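Local coordinates for protein GH62 arabinofuranosidase (Podospora anserina, PDB 4N4B) that probably releases terminal alpha-L-arabinofuranose units from xylan, as an alpha-L-arabinofuranosidase of glycoside hydrolase family 62 with a beta-propeller fold, at residues A[26-31]-A[303-308]; A[50-55]-A[327-332]; A[219-224]-A[288-293]; A[76-81]-A[85-90]. One frame throughout, in Å; residues are numbered along the deposited sequence.

Contact 1 of 4, residues A[26-31]-A[303-308]; sequences WQWTST and CNIRFM
Ile-305 meets two tryptophans with its two branches. CG2 lies anti to the backbone N and CG1 anti to the carbonyl carbon (chi1 -65°), which aims CG1 at Trp-26 and CG2 at Trp-28. The longer branch carries CD1 to the rim of the Trp-26 indole, in the plane of the ring and 3.8 Å from Trp-26 CH2, with the two side chains at roughly a right angle. The shorter branch brings Ile-305 CG2 to the edge of the other indole, 3.8 Å from Trp-28 CH2. Both tryptophans thus offer the far end of the six-membered ring. Trp-28 CZ3 also lies 4.2 Å from Phe-307 CB; with CG anti to its N (chi1 -177°), Phe-307 then swings its ring off and touches Trp-28 through CB alone. With an alanine at Ile-305, both indole edges would probably lose their aliphatic partner. The indole N-H of Trp-28 is held by the carbonyl of Trp-266, and Trp-26 stacks on His-332. Strands 28-30 and 306-311 belong to one mixed sheet of the beta-propeller but are not neighbours in it: strand 326-332 runs between them, and its Ile-330 touches both Trp-28 and Phe-307.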
loop_
_atom_site.group_PDB
_atom_site.type_symbol
_atom_site.label_atom_id
_atom_site.label_comp_id
_atom_site.label_asym_id
_atom_site.label_seq_id
_atom_site.Cartn_x
_atom_site.Cartn_y
_atom_site.Cartn_z
ATOM N N TRP A 26 16.720 -1.181 11.047
ATOM C CA TRP A 26 15.354 -1.052 11.536
ATOM C C TRP A 26 15.008 -2.233 12.454
ATOM O O TRP A 26 15.387 -3.355 12.186
ATOM C CB TRP A 26 14.366 -1.113 10.305
ATOM C CG TRP A 26 14.463 0.148 9.465
ATOM C CD1 TRP A 26 15.531 0.512 8.715
ATOM C CD2 TRP A 26 13.563 1.244 9.488
ATOM N NE1 TRP A 26 15.309 1.756 8.198
ATOM C CE2 TRP A 26 14.141 2.248 8.649
ATOM C CE3 TRP A 26 12.343 1.487 10.098
ATOM C CZ2 TRP A 26 13.522 3.472 8.440
ATOM C CZ3 TRP A 26 11.712 2.673 9.856
ATOM C CH2 TRP A 26 12.354 3.704 9.079
ATOM N N GLN A 27 14.204 -1.909 13.460
ATOM C CA GLN A 27 13.678 -2.895 14.415
ATOM C C GLN A 27 12.240 -2.596 14.715
ATOM O O GLN A 27 11.854 -1.428 14.853
ATOM C CB GLN A 27 14.484 -2.905 15.729
ATOM C CG GLN A 27 16.010 -3.074 15.582
ATOM C CD GLN A 27 16.499 -4.393 15.013
ATOM O OE1 GLN A 27 17.576 -4.519 14.403
ATOM N NE2 GLN A 27 15.682 -5.365 15.160
ATOM N N TRP A 28 11.434 -3.650 14.870
ATOM C CA TRP A 28 9.979 -3.578 15.040
ATOM C C TRP A 28 9.427 -4.461 16.112
ATOM O O TRP A 28 9.984 -5.522 16.365
ATOM C CB TRP A 28 9.320 -3.937 13.733
ATOM C CG TRP A 28 9.699 -3.205 12.524
ATOM C CD1 TRP A 28 10.670 -3.591 11.657
ATOM C CD2 TRP A 28 9.099 -2.024 11.974
ATOM N NE1 TRP A 28 10.776 -2.675 10.621
ATOM C CE2 TRP A 28 9.765 -1.752 10.761
ATOM C CE3 TRP A 28 8.013 -1.202 12.374
ATOM C CZ2 TRP A 28 9.410 -0.652 9.978
ATOM C CZ3 TRP A 28 7.643 -0.153 11.570
ATOM C CH2 TRP A 28 8.389 0.111 10.406
ATOM N N THR A 29 8.313 -4.056 16.659
ATOM C CA THR A 29 7.460 -4.903 17.502
ATOM C C THR A 29 6.138 -5.087 16.761
ATOM O O THR A 29 5.505 -4.069 16.338
ATOM C CB THR A 29 7.172 -4.159 18.815
ATOM O OG1 THR A 29 8.364 -4.259 19.620
ATOM C CG2 THR A 29 5.964 -4.763 19.570
ATOM N N SER A 30 5.638 -6.315 16.651
ATOM C CA SER A 30 4.345 -6.630 16.005
ATOM C C SER A 30 3.209 -6.966 16.992
ATOM O O SER A 30 3.468 -7.639 18.014
ATOM C CB SER A 30 4.524 -7.808 15.051
ATOM O OG SER A 30 3.327 -8.078 14.379
ATOM N N THR A 31 2.029 -6.563 16.623
ATOM C CA THR A 31 0.792 -7.097 17.236
ATOM C C THR A 31 0.534 -8.530 16.747
ATOM O O THR A 31 1.209 -9.025 15.841
ATOM C CB THR A 31 -0.431 -6.231 16.848
ATOM O OG1 THR A 31 -0.708 -6.388 15.427
ATOM C CG2 THR A 31 -0.226 -4.764 17.179
ATOM N N CYS A 303 9.498 9.953 13.249
ATOM C CA CYS A 303 9.744 9.710 14.703
ATOM C C CYS A 303 8.755 8.744 15.349
ATOM O O CYS A 303 8.960 8.320 16.484
ATOM C CB CYS A 303 9.763 11.051 15.444
ATOM S SG CYS A 303 10.854 12.318 14.615
ATOM N N ASN A 304 7.682 8.407 14.597
ATOM C CA ASN A 304 6.624 7.620 15.146
ATOM C C ASN A 304 5.986 6.726 14.070
ATOM O O ASN A 304 4.765 6.802 13.870
ATOM C CB ASN A 304 5.565 8.548 15.757
ATOM C CG ASN A 304 6.098 9.321 16.944
ATOM O OD1 ASN A 304 6.222 8.776 18.048
ATOM N ND2 ASN A 304 6.383 10.602 16.718
ATOM N N ILE A 305 6.813 5.955 13.408
ATOM C CA ILE A 305 6.332 5.054 12.330
ATOM C C ILE A 305 5.600 3.812 12.884
ATOM O O ILE A 305 6.185 3.103 13.683
ATOM C CB ILE A 305 7.452 4.674 11.394
ATOM C CG1 ILE A 305 7.967 5.874 10.636
ATOM C CG2 ILE A 305 6.948 3.595 10.402
ATOM C CD1 ILE A 305 9.225 5.669 9.945
ATOM N N ARG A 306 4.369 3.603 12.439
ATOM C CA ARG A 306 3.687 2.348 12.629
ATOM C C ARG A 306 3.176 1.971 11.235
ATOM O O ARG A 306 2.802 2.832 10.400
ATOM C CB ARG A 306 2.493 2.566 13.549
ATOM C CG ARG A 306 2.838 3.026 15.004
ATOM C CD ARG A 306 2.859 4.494 15.120
ATOM N NE ARG A 306 1.491 5.009 15.104
ATOM C CZ ARG A 306 1.104 6.220 14.719
ATOM N NH1 ARG A 306 1.998 7.175 14.255
ATOM N NH2 ARG A 306 -0.162 6.511 14.805
ATOM N N PHE A 307 3.197 0.682 10.965
ATOM C CA PHE A 307 2.997 0.139 9.599
ATOM C C PHE A 307 1.939 -0.970 9.722
ATOM O O PHE A 307 2.176 -1.989 10.440
ATOM C CB PHE A 307 4.299 -0.358 9.046
ATOM C CG PHE A 307 4.277 -0.884 7.626
ATOM C CD1 PHE A 307 4.353 -0.025 6.532
ATOM C CD2 PHE A 307 4.315 -2.248 7.374
ATOM C CE1 PHE A 307 4.433 -0.497 5.240
ATOM C CE2 PHE A 307 4.382 -2.728 6.086
ATOM C CZ PHE A 307 4.392 -1.876 4.976
ATOM N N MET A 308 0.737 -0.785 9.174
ATOM C CA MET A 308 -0.248 -1.844 9.111
ATOM C C MET A 308 0.174 -2.758 8.001
ATOM O O MET A 308 0.421 -2.280 6.898
ATOM C CB MET A 308 -1.627 -1.260 8.878
ATOM C CG MET A 308 -2.712 -2.244 9.264
ATOM S SD MET A 308 -4.352 -1.622 8.893
ATOM C CE MET A 308 -5.382 -2.627 9.900
#

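Contact 2 of 4, residues A[50-55]-A[327-332]; sequences PTIILI and LGFIAH
Pro-50, first along the strand, presents its ring to the two methyls of Leu-327. Leu-327 CD2 sits 3.7 Å from Pro-50 CD, while Leu-327 CD1 comes to 4.0 Å from Pro-50 CB, and each methyl is also near CG. The forked end of the leucine therefore spans the length of the proline ring. Its CG is anti to the carbonyl carbon (chi1 -49°); the second torsion, near 180°, extends CD1, and CD2 branches beside it, so that both reach the proline. A serine in place of Leu-327 would remove both methyls, and the Pro-50 ring is likely to be left facing a small polar group. Two residues on, Ile-52 makes the next meeting. Its chain is extended, with CG1 opposite the backbone N (chi1 178°), and delivers CD1 to the rim of the Phe-329 ring, near the ring plane and 3.8 Å from Phe-329 CE1. The strands splay apart from Pro-50 onward, and past Ile-52 no side chain bridges them. The contact is entirely apolar and buried. The Phe-329 ring is stacked with Trp-81. Two sheets of the beta-propeller meet here: strand 46-55 is an outermost member of the first four-stranded antiparallel sheet, and 326-332 lies inside the mixed sheet; Met-308 of the adjoining strand 306-311 reaches over to Pro-50 and Ile-52 as well, so two neighbouring strands of one sheet lie against a single strand of the other.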
loop_
_atom_site.group_PDB
_atom_site.type_symbol
_atom_site.label_atom_id
_atom_site.label_comp_id
_atom_site.label_asym_id
_atom_site.label_seq_id
_atom_site.Cartn_x
_atom_site.Cartn_y
_atom_site.Cartn_z
ATOM N N PRO A 50 -3.605 -3.106 3.057
ATOM C CA PRO A 50 -4.305 -1.896 3.624
ATOM C C PRO A 50 -3.699 -0.574 3.261
ATOM O O PRO A 50 -2.486 -0.433 3.047
ATOM C CB PRO A 50 -4.204 -2.129 5.092
ATOM C CG PRO A 50 -2.939 -2.938 5.271
ATOM C CD PRO A 50 -3.014 -3.914 4.133
ATOM N N THR A 51 -4.590 0.402 3.197
ATOM C CA THR A 51 -4.210 1.864 3.280
ATOM C C THR A 51 -4.842 2.349 4.535
ATOM O O THR A 51 -5.967 2.027 4.889
ATOM C CB THR A 51 -4.710 2.571 2.018
ATOM O OG1 THR A 51 -4.305 3.972 2.075
ATOM C CG2 THR A 51 -6.157 2.574 1.802
ATOM N N ILE A 52 -4.089 3.199 5.269
ATOM C CA ILE A 52 -4.558 3.645 6.608
ATOM C C ILE A 52 -4.105 5.062 6.890
ATOM O O ILE A 52 -2.939 5.418 6.772
ATOM C CB ILE A 52 -4.038 2.651 7.680
ATOM C CG1 ILE A 52 -4.477 3.120 9.048
ATOM C CG2 ILE A 52 -2.553 2.416 7.583
ATOM C CD1 ILE A 52 -4.332 2.071 10.119
ATOM N N ILE A 53 -5.054 5.797 7.424
ATOM C CA ILE A 53 -4.853 7.185 7.916
ATOM C C ILE A 53 -5.519 7.286 9.251
ATOM O O ILE A 53 -6.323 6.531 9.662
ATOM C CB ILE A 53 -5.298 8.265 6.906
ATOM C CG1 ILE A 53 -6.766 8.221 6.758
ATOM C CG2 ILE A 53 -4.581 8.165 5.599
ATOM C CD1 ILE A 53 -7.345 9.366 5.932
ATOM N N LEU A 54 -5.024 8.305 9.985
ATOM C CA LEU A 54 -5.426 8.604 11.365
ATOM C C LEU A 54 -5.823 10.068 11.414
ATOM O O LEU A 54 -5.072 10.922 11.050
ATOM C CB LEU A 54 -4.303 8.290 12.339
ATOM C CG LEU A 54 -4.550 8.564 13.820
ATOM C CD1 LEU A 54 -5.724 7.835 14.322
ATOM C CD2 LEU A 54 -3.320 8.204 14.635
ATOM N N ILE A 55 -7.051 10.307 11.818
ATOM C CA ILE A 55 -7.609 11.715 11.909
ATOM C C ILE A 55 -8.139 11.848 13.356
ATOM O O ILE A 55 -9.117 11.258 13.737
ATOM C CB ILE A 55 -8.724 11.922 10.942
ATOM C CG1 ILE A 55 -8.275 11.615 9.478
ATOM C CG2 ILE A 55 -9.259 13.366 11.061
ATOM C CD1 ILE A 55 -9.385 11.681 8.467
ATOM N N LEU A 327 -4.424 -8.899 9.000
ATOM C CA LEU A 327 -3.726 -7.625 9.219
ATOM C C LEU A 327 -3.344 -7.430 10.672
ATOM O O LEU A 327 -4.085 -7.691 11.537
ATOM C CB LEU A 327 -4.565 -6.399 8.755
ATOM C CG LEU A 327 -5.193 -6.438 7.355
ATOM C CD1 LEU A 327 -5.950 -5.127 7.079
ATOM C CD2 LEU A 327 -4.098 -6.694 6.308
ATOM N N GLY A 328 -2.135 -6.934 10.850
ATOM C CA GLY A 328 -1.613 -6.480 12.110
ATOM C C GLY A 328 -0.853 -5.185 11.929
ATOM O O GLY A 328 -0.870 -4.569 10.873
ATOM N N PHE A 329 -0.142 -4.828 12.991
ATOM C CA PHE A 329 0.708 -3.623 12.947
ATOM C C PHE A 329 2.076 -3.947 13.428
ATOM O O PHE A 329 2.236 -4.679 14.435
ATOM C CB PHE A 329 0.171 -2.474 13.874
ATOM C CG PHE A 329 -1.225 -1.976 13.567
ATOM C CD1 PHE A 329 -1.363 -0.994 12.649
ATOM C CD2 PHE A 329 -2.348 -2.497 14.122
ATOM C CE1 PHE A 329 -2.615 -0.420 12.381
ATOM C CE2 PHE A 329 -3.606 -1.955 13.819
ATOM C CZ PHE A 329 -3.663 -0.931 12.920
ATOM N N ILE A 330 3.070 -3.325 12.824
ATOM C CA ILE A 330 4.432 -3.215 13.385
ATOM C C ILE A 330 4.713 -1.795 13.797
ATOM O O ILE A 330 4.340 -0.846 13.056
ATOM C CB ILE A 330 5.540 -3.790 12.490
ATOM C CG1 ILE A 330 5.454 -3.302 11.058
ATOM C CG2 ILE A 330 5.489 -5.335 12.596
ATOM C CD1 ILE A 330 6.541 -3.824 10.156
ATOM N N ALA A 331 5.302 -1.635 14.956
ATOM C CA ALA A 331 5.726 -0.335 15.499
ATOM C C ALA A 331 7.207 -0.264 15.536
ATOM O O ALA A 331 7.929 -1.158 15.920
ATOM C CB ALA A 331 5.101 -0.090 16.883
ATOM N N HIS A 332 7.708 0.866 15.017
ATOM C CA HIS A 332 9.149 1.066 14.874
ATOM C C HIS A 332 9.844 1.275 16.194
ATOM O O HIS A 332 9.501 2.292 16.836
ATOM C CB HIS A 332 9.364 2.210 13.920
ATOM C CG HIS A 332 10.765 2.555 13.612
ATOM N ND1 HIS A 332 11.888 1.763 13.628
ATOM C CD2 HIS A 332 11.193 3.788 13.211
ATOM C CE1 HIS A 332 12.954 2.508 13.271
ATOM N NE2 HIS A 332 12.519 3.733 13.010
#

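Contact 3 of 4, residues A[219-224]-A[288-293]; sequences CVYSLP and IIRDGT
The phenol oxygen of Tyr-221 takes the backbone N-H of Ile-288 at 2.9 Å from OH to N, in a noticeably bent bond (148° at the hydrogen). The same hydroxyl gives its own proton to a water, at 2.6 Å from Tyr-221 OH, in the plane of the ring. That water is well gripped: it also accepts from Arg-290 NE at 2.7 Å, lying in the guanidinium plane, and donates to the carbonyl O of Ile-288. One hydroxyl and one water thus satisfy both backbone polar atoms of Ile-288, and the three bonds largely fix the water's place. Aliphatic contacts frame these hydrogen bonds. Ile-288 CD1 approaches the ring obliquely, 3.7 Å from Tyr-221 CE2, and Arg-290 CD comes to the ring edge on the CE1 side, 4.0 Å from Tyr-221 CE1. The arginine side chain runs at about a right angle to the tyrosine; its bend at chi3 (-71°) turns the guanidinium so that NE can face the water. Farther out, Arg-290 NH2 makes a salt bridge with Glu-287 and a hydrogen bond to the Val-107 carbonyl, fixing the guanidinium from its far end, while Trp-167 meets the tyrosine ring edge-to-face. A bound calcium ion lies about 8 Å from the Tyr-221 side chain. The contact joins strand 216-222, the first strand of one blade, to the end of strand 286-288 in the mixed sheet, and is thus a water-assisted contact between sheets of the beta-propeller.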
loop_
_atom_site.group_PDB
_atom_site.type_symbol
_atom_site.label_atom_id
_atom_site.label_comp_id
_atom_site.label_asym_id
_atom_site.label_seq_id
_atom_site.Cartn_x
_atom_site.Cartn_y
_atom_site.Cartn_z
ATOM N N CYS A 219 5.338 1.701 -1.737
ATOM C CA CYS A 219 4.950 2.927 -1.045
ATOM C C CYS A 219 5.974 4.023 -1.315
ATOM O O CYS A 219 7.168 3.718 -1.303
ATOM C CB CYS A 219 4.836 2.804 0.472
ATOM S SG CYS A 219 3.803 1.449 1.127
ATOM N N VAL A 220 5.520 5.221 -1.620
ATOM C CA VAL A 220 6.438 6.412 -1.777
ATOM C C VAL A 220 5.915 7.499 -0.842
ATOM O O VAL A 220 4.778 7.938 -1.033
ATOM C CB VAL A 220 6.541 6.854 -3.231
ATOM C CG1 VAL A 220 7.624 7.920 -3.301
ATOM C CG2 VAL A 220 6.840 5.609 -4.121
ATOM N N TYR A 221 6.744 7.890 0.103
ATOM C CA TYR A 221 6.377 8.886 1.096
ATOM C C TYR A 221 7.310 10.091 1.050
ATOM O O TYR A 221 8.471 9.942 0.714
ATOM C CB TYR A 221 6.440 8.282 2.470
ATOM C CG TYR A 221 5.483 7.160 2.761
ATOM C CD1 TYR A 221 4.164 7.445 2.834
ATOM C CD2 TYR A 221 5.927 5.863 2.913
ATOM C CE1 TYR A 221 3.211 6.490 3.068
ATOM C CE2 TYR A 221 4.963 4.842 3.185
ATOM C CZ TYR A 221 3.641 5.179 3.271
ATOM O OH TYR A 221 2.685 4.213 3.546
ATOM N N SER A 222 6.774 11.207 1.462
ATOM C CA SER A 222 7.614 12.368 1.739
ATOM C C SER A 222 7.935 12.433 3.207
ATOM O O SER A 222 7.255 11.939 4.097
ATOM C CB SER A 222 6.936 13.654 1.300
ATOM O OG SER A 222 5.764 13.963 1.996
ATOM N N LEU A 223 9.146 13.043 3.469
ATOM C CA LEU A 223 9.714 13.166 4.804
ATOM C C LEU A 223 9.768 14.636 5.206
ATOM O O LEU A 223 9.875 15.492 4.321
ATOM C CB LEU A 223 11.071 12.545 4.841
ATOM C CG LEU A 223 11.191 11.009 4.451
ATOM C CD1 LEU A 223 12.632 10.624 4.237
ATOM C CD2 LEU A 223 10.588 10.250 5.592
ATOM N N PRO A 224 9.701 14.929 6.468
ATOM C CA PRO A 224 9.762 16.373 6.904
ATOM C C PRO A 224 11.054 17.044 6.447
ATOM O O PRO A 224 10.947 18.313 6.253
ATOM C CB PRO A 224 9.700 16.278 8.435
ATOM C CG PRO A 224 9.133 14.863 8.723
ATOM C CD PRO A 224 9.526 14.028 7.600
ATOM N N ILE A 288 2.319 2.783 6.049
ATOM C CA ILE A 288 2.566 3.558 7.264
ATOM C C ILE A 288 1.316 4.348 7.672
ATOM O O ILE A 288 0.665 4.974 6.801
ATOM C CB ILE A 288 3.791 4.459 7.028
ATOM C CG1 ILE A 288 5.066 3.655 6.786
ATOM C CG2 ILE A 288 3.951 5.476 8.212
ATOM C CD1 ILE A 288 6.353 4.460 6.546
ATOM N N ILE A 289 1.030 4.370 8.945
ATOM C CA ILE A 289 -0.088 5.151 9.386
ATOM C C ILE A 289 0.219 6.642 9.192
ATOM O O ILE A 289 1.094 7.158 9.743
ATOM C CB ILE A 289 -0.433 4.867 10.848
ATOM C CG1 ILE A 289 -0.777 3.393 11.073
ATOM C CG2 ILE A 289 -1.631 5.701 11.229
ATOM C CD1 ILE A 289 -1.188 3.088 12.499
ATOM N N ARG A 290 -0.551 7.285 8.356
ATOM C CA ARG A 290 -0.391 8.704 8.136
ATOM C C ARG A 290 -1.357 9.463 9.035
ATOM O O ARG A 290 -2.498 9.291 9.043
ATOM C CB ARG A 290 -0.635 9.061 6.655
ATOM C CG ARG A 290 0.533 8.716 5.754
ATOM C CD ARG A 290 0.108 8.758 4.293
ATOM N NE ARG A 290 -0.780 7.679 3.846
ATOM C CZ ARG A 290 -1.911 7.841 3.213
ATOM N NH1 ARG A 290 -2.414 9.021 2.955
ATOM N NH2 ARG A 290 -2.607 6.794 2.858
ATOM N N ASP A 291 -0.758 10.331 9.805
ATOM C CA ASP A 291 -1.512 11.229 10.647
ATOM C C ASP A 291 -1.223 12.677 10.198
ATOM O O ASP A 291 -0.753 12.908 9.133
ATOM C CB ASP A 291 -1.283 10.935 12.100
ATOM C CG ASP A 291 0.193 10.990 12.506
ATOM O OD1 ASP A 291 0.966 11.645 11.832
ATOM O OD2 ASP A 291 0.572 10.287 13.450
ATOM N N GLY A 292 -1.629 13.624 10.974
ATOM C CA GLY A 292 -1.439 14.968 10.559
ATOM C C GLY A 292 -2.104 15.314 9.276
ATOM O O GLY A 292 -3.264 15.089 9.053
ATOM N N THR A 293 -1.326 15.959 8.440
ATOM C CA THR A 293 -2.011 15.967 6.974
ATOM C C THR A 293 -2.006 14.555 6.244
ATOM O O THR A 293 -1.265 13.635 6.565
ATOM C CB THR A 293 -1.233 17.032 6.192
ATOM O OG1 THR A 293 -1.574 18.344 6.673
ATOM C CG2 THR A 293 -1.553 16.940 4.737
HETATM O O HOH W 1 0.340 5.226 4.198
#

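Contact 4 of 4, residues A[76-81]-A[85-90]; sequences FTFADW and PNATFY
Over one face of the Phe-76 ring lies the rim of Phe-89, whose CE1 sits 3.7 Å from Phe-76 CD1 and is displaced from the ring centre. The two side chains run side by side and point the same way, but the pair is oblique, the planes inclined at 38° and the centroids of the Phe-76 and Phe-89 rings 5.2 Å apart. Phe-89 has a cation-pi partner in Lys-38. Ala-87 CB lies 4.3 Å from Phe-76 CB and 4.5 Å from Phe-78 CD1, oblique to both rings, and the second of these is itself stacked with His-59. Phe-76 takes the hemmed-in first torsion, its CG between the backbone N and the carbonyl carbon (chi1 58°), and this lays the ring alongside Phe-89. These residues sit at the outer part of a propeller blade, a four-stranded antiparallel meander: strand 70-78 leads through a loop back to the short outermost strand 90-91, and the loop folds onto the strand it has just left. Backbone carbonyls press close in the process. Thr-88 O is 3.3 Å from Phe-76 CB, and Thr-77 O is 3.4 Å from Ala-87 CB. A water bridges the two backbones, accepting from Thr-77 N at 2.9 Å and donating to Thr-88 O at 2.7 Å; direct backbone pairing is made close by, between Tyr-90 and Tyr-75. Nearer the turn, the ring of Pro-85 brings its CD against the carbonyl of Trp-81.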
loop_
_atom_site.group_PDB
_atom_site.type_symbol
_atom_site.label_atom_id
_atom_site.label_comp_id
_atom_site.label_asym_id
_atom_site.label_seq_id
_atom_site.Cartn_x
_atom_site.Cartn_y
_atom_site.Cartn_z
ATOM N N PHE A 76 -13.171 0.048 6.860
ATOM C CA PHE A 76 -13.477 -0.068 8.288
ATOM C C PHE A 76 -12.729 0.968 9.055
ATOM O O PHE A 76 -11.740 1.569 8.612
ATOM C CB PHE A 76 -13.280 -1.503 8.786
ATOM C CG PHE A 76 -11.899 -2.068 8.587
ATOM C CD1 PHE A 76 -11.562 -2.621 7.350
ATOM C CD2 PHE A 76 -10.950 -2.040 9.599
ATOM C CE1 PHE A 76 -10.255 -3.143 7.167
ATOM C CE2 PHE A 76 -9.684 -2.579 9.357
ATOM C CZ PHE A 76 -9.354 -3.101 8.161
ATOM N N THR A 77 -13.119 1.177 10.346
ATOM C CA THR A 77 -12.645 2.274 11.160
ATOM C C THR A 77 -12.637 1.944 12.625
ATOM O O THR A 77 -13.466 1.120 13.031
ATOM C CB THR A 77 -13.492 3.527 10.854
ATOM O OG1 THR A 77 -13.032 4.659 11.633
ATOM C CG2 THR A 77 -14.940 3.319 11.061
ATOM N N PHE A 78 -11.730 2.495 13.377
ATOM C CA PHE A 78 -11.620 2.175 14.785
ATOM C C PHE A 78 -10.720 3.215 15.388
ATOM O O PHE A 78 -9.881 3.726 14.769
ATOM C CB PHE A 78 -10.985 0.752 14.997
ATOM C CG PHE A 78 -9.740 0.523 14.194
ATOM C CD1 PHE A 78 -9.841 0.059 12.912
ATOM C CD2 PHE A 78 -8.515 0.811 14.690
ATOM C CE1 PHE A 78 -8.731 -0.127 12.138
ATOM C CE2 PHE A 78 -7.397 0.643 13.915
ATOM C CZ PHE A 78 -7.510 0.189 12.607
ATOM N N ALA A 79 -10.910 3.429 16.676
ATOM C CA ALA A 79 -10.028 4.279 17.419
ATOM C C ALA A 79 -8.792 3.496 17.934
ATOM O O ALA A 79 -7.845 3.405 17.270
ATOM C CB ALA A 79 -10.790 4.965 18.550
ATOM N N ASP A 80 -8.860 2.904 19.117
ATOM C CA ASP A 80 -7.783 2.066 19.615
ATOM C C ASP A 80 -7.611 0.861 18.708
ATOM O O ASP A 80 -8.544 0.325 18.234
ATOM C CB ASP A 80 -8.166 1.497 20.978
ATOM C CG ASP A 80 -8.283 2.520 22.029
ATOM O OD1 ASP A 80 -7.676 3.577 21.942
ATOM O OD2 ASP A 80 -8.917 2.175 23.013
ATOM N N TRP A 81 -6.380 0.455 18.533
ATOM C CA TRP A 81 -6.113 -0.833 17.782
ATOM C C TRP A 81 -6.816 -2.045 18.301
ATOM O O TRP A 81 -7.229 -2.937 17.565
ATOM C CB TRP A 81 -4.615 -1.120 17.763
ATOM C CG TRP A 81 -3.776 -0.193 17.035
ATOM C CD1 TRP A 81 -4.155 0.981 16.341
ATOM C CD2 TRP A 81 -2.357 -0.271 16.893
ATOM N NE1 TRP A 81 -3.067 1.533 15.769
ATOM C CE2 TRP A 81 -1.938 0.836 16.105
ATOM C CE3 TRP A 81 -1.362 -1.148 17.406
ATOM C CZ2 TRP A 81 -0.620 1.017 15.768
ATOM C CZ3 TRP A 81 -0.052 -0.925 17.067
ATOM C CH2 TRP A 81 0.287 0.138 16.240
ATOM N N PRO A 85 -10.428 -5.598 15.702
ATOM C CA PRO A 85 -10.998 -6.888 15.370
ATOM C C PRO A 85 -12.513 -6.853 15.265
ATOM O O PRO A 85 -13.065 -7.634 14.468
ATOM C CB PRO A 85 -10.562 -7.816 16.573
ATOM C CG PRO A 85 -9.331 -7.213 16.994
ATOM C CD PRO A 85 -9.466 -5.673 16.804
ATOM N N ASN A 86 -13.172 -5.948 15.999
ATOM C CA ASN A 86 -14.618 -5.924 15.961
ATOM C C ASN A 86 -15.177 -4.806 15.086
ATOM O O ASN A 86 -16.380 -4.601 15.059
ATOM C CB ASN A 86 -15.160 -5.757 17.368
ATOM C CG ASN A 86 -15.057 -7.060 18.185
ATOM O OD1 ASN A 86 -14.774 -8.155 17.626
ATOM N ND2 ASN A 86 -15.272 -6.961 19.493
ATOM N N ALA A 87 -14.296 -4.067 14.409
ATOM C CA ALA A 87 -14.789 -3.049 13.542
ATOM C C ALA A 87 -15.646 -3.580 12.445
ATOM O O ALA A 87 -15.344 -4.603 11.788
ATOM C CB ALA A 87 -13.642 -2.271 12.953
ATOM N N THR A 88 -16.795 -2.958 12.130
ATOM C CA THR A 88 -17.718 -3.307 11.093
ATOM C C THR A 88 -17.062 -3.129 9.696
ATOM O O THR A 88 -16.453 -2.126 9.418
ATOM C CB THR A 88 -18.983 -2.438 11.180
ATOM O OG1 THR A 88 -19.558 -2.808 12.493
ATOM C CG2 THR A 88 -19.967 -2.684 10.066
ATOM N N PHE A 89 -17.299 -4.098 8.854
ATOM C CA PHE A 89 -16.825 -3.999 7.478
ATOM C C PHE A 89 -17.903 -3.339 6.598
ATOM O O PHE A 89 -19.030 -3.743 6.614
ATOM C CB PHE A 89 -16.550 -5.399 6.923
ATOM C CG PHE A 89 -15.194 -5.950 7.257
ATOM C CD1 PHE A 89 -14.326 -5.301 8.066
ATOM C CD2 PHE A 89 -14.836 -7.142 6.749
ATOM C CE1 PHE A 89 -13.114 -5.846 8.353
ATOM C CE2 PHE A 89 -13.629 -7.705 7.025
ATOM C CZ PHE A 89 -12.765 -7.054 7.833
ATOM N N TYR A 90 -17.510 -2.314 5.868
ATOM C CA TYR A 90 -18.364 -1.671 4.893
ATOM C C TYR A 90 -17.809 -1.954 3.513
ATOM O O TYR A 90 -16.847 -1.469 3.156
ATOM C CB TYR A 90 -18.504 -0.159 5.134
ATOM C CG TYR A 90 -19.056 0.171 6.510
ATOM C CD1 TYR A 90 -20.381 0.176 6.721
ATOM C CD2 TYR A 90 -18.248 0.414 7.559
ATOM C CE1 TYR A 90 -20.911 0.447 7.969
ATOM C CE2 TYR A 90 -18.768 0.694 8.818
ATOM C CZ TYR A 90 -20.110 0.711 8.987
ATOM O OH TYR A 90 -20.562 0.965 10.278
HETATM O O HOH W 2 -15.736 0.077 10.861
#

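How the contacts relate
Contacts 1 and 2 lie about 9 Å apart, centre to centre, and share the mixed sheet: contact 1 reaches across strand 326-332 within it, and contact 2 joins it to the blade of strands 46-55 to 90-91. Contact 4 stays in that blade, about 12 Å from contact 2, and Phe-76 touches Leu-327. Contact 3, about 11 Å from contact 2, ties strand 216-222 to the mixed sheet; the N-H of Leu-54 is probably hydrogen-bonded to the carbonyl of Arg-290. Along the chain the segments of contacts 1 and 2 alternate, and contacts 4 and 3 fall, in that order, between their halves. The mixed sheet combines strands from both chain ends, probably closing the propeller ring.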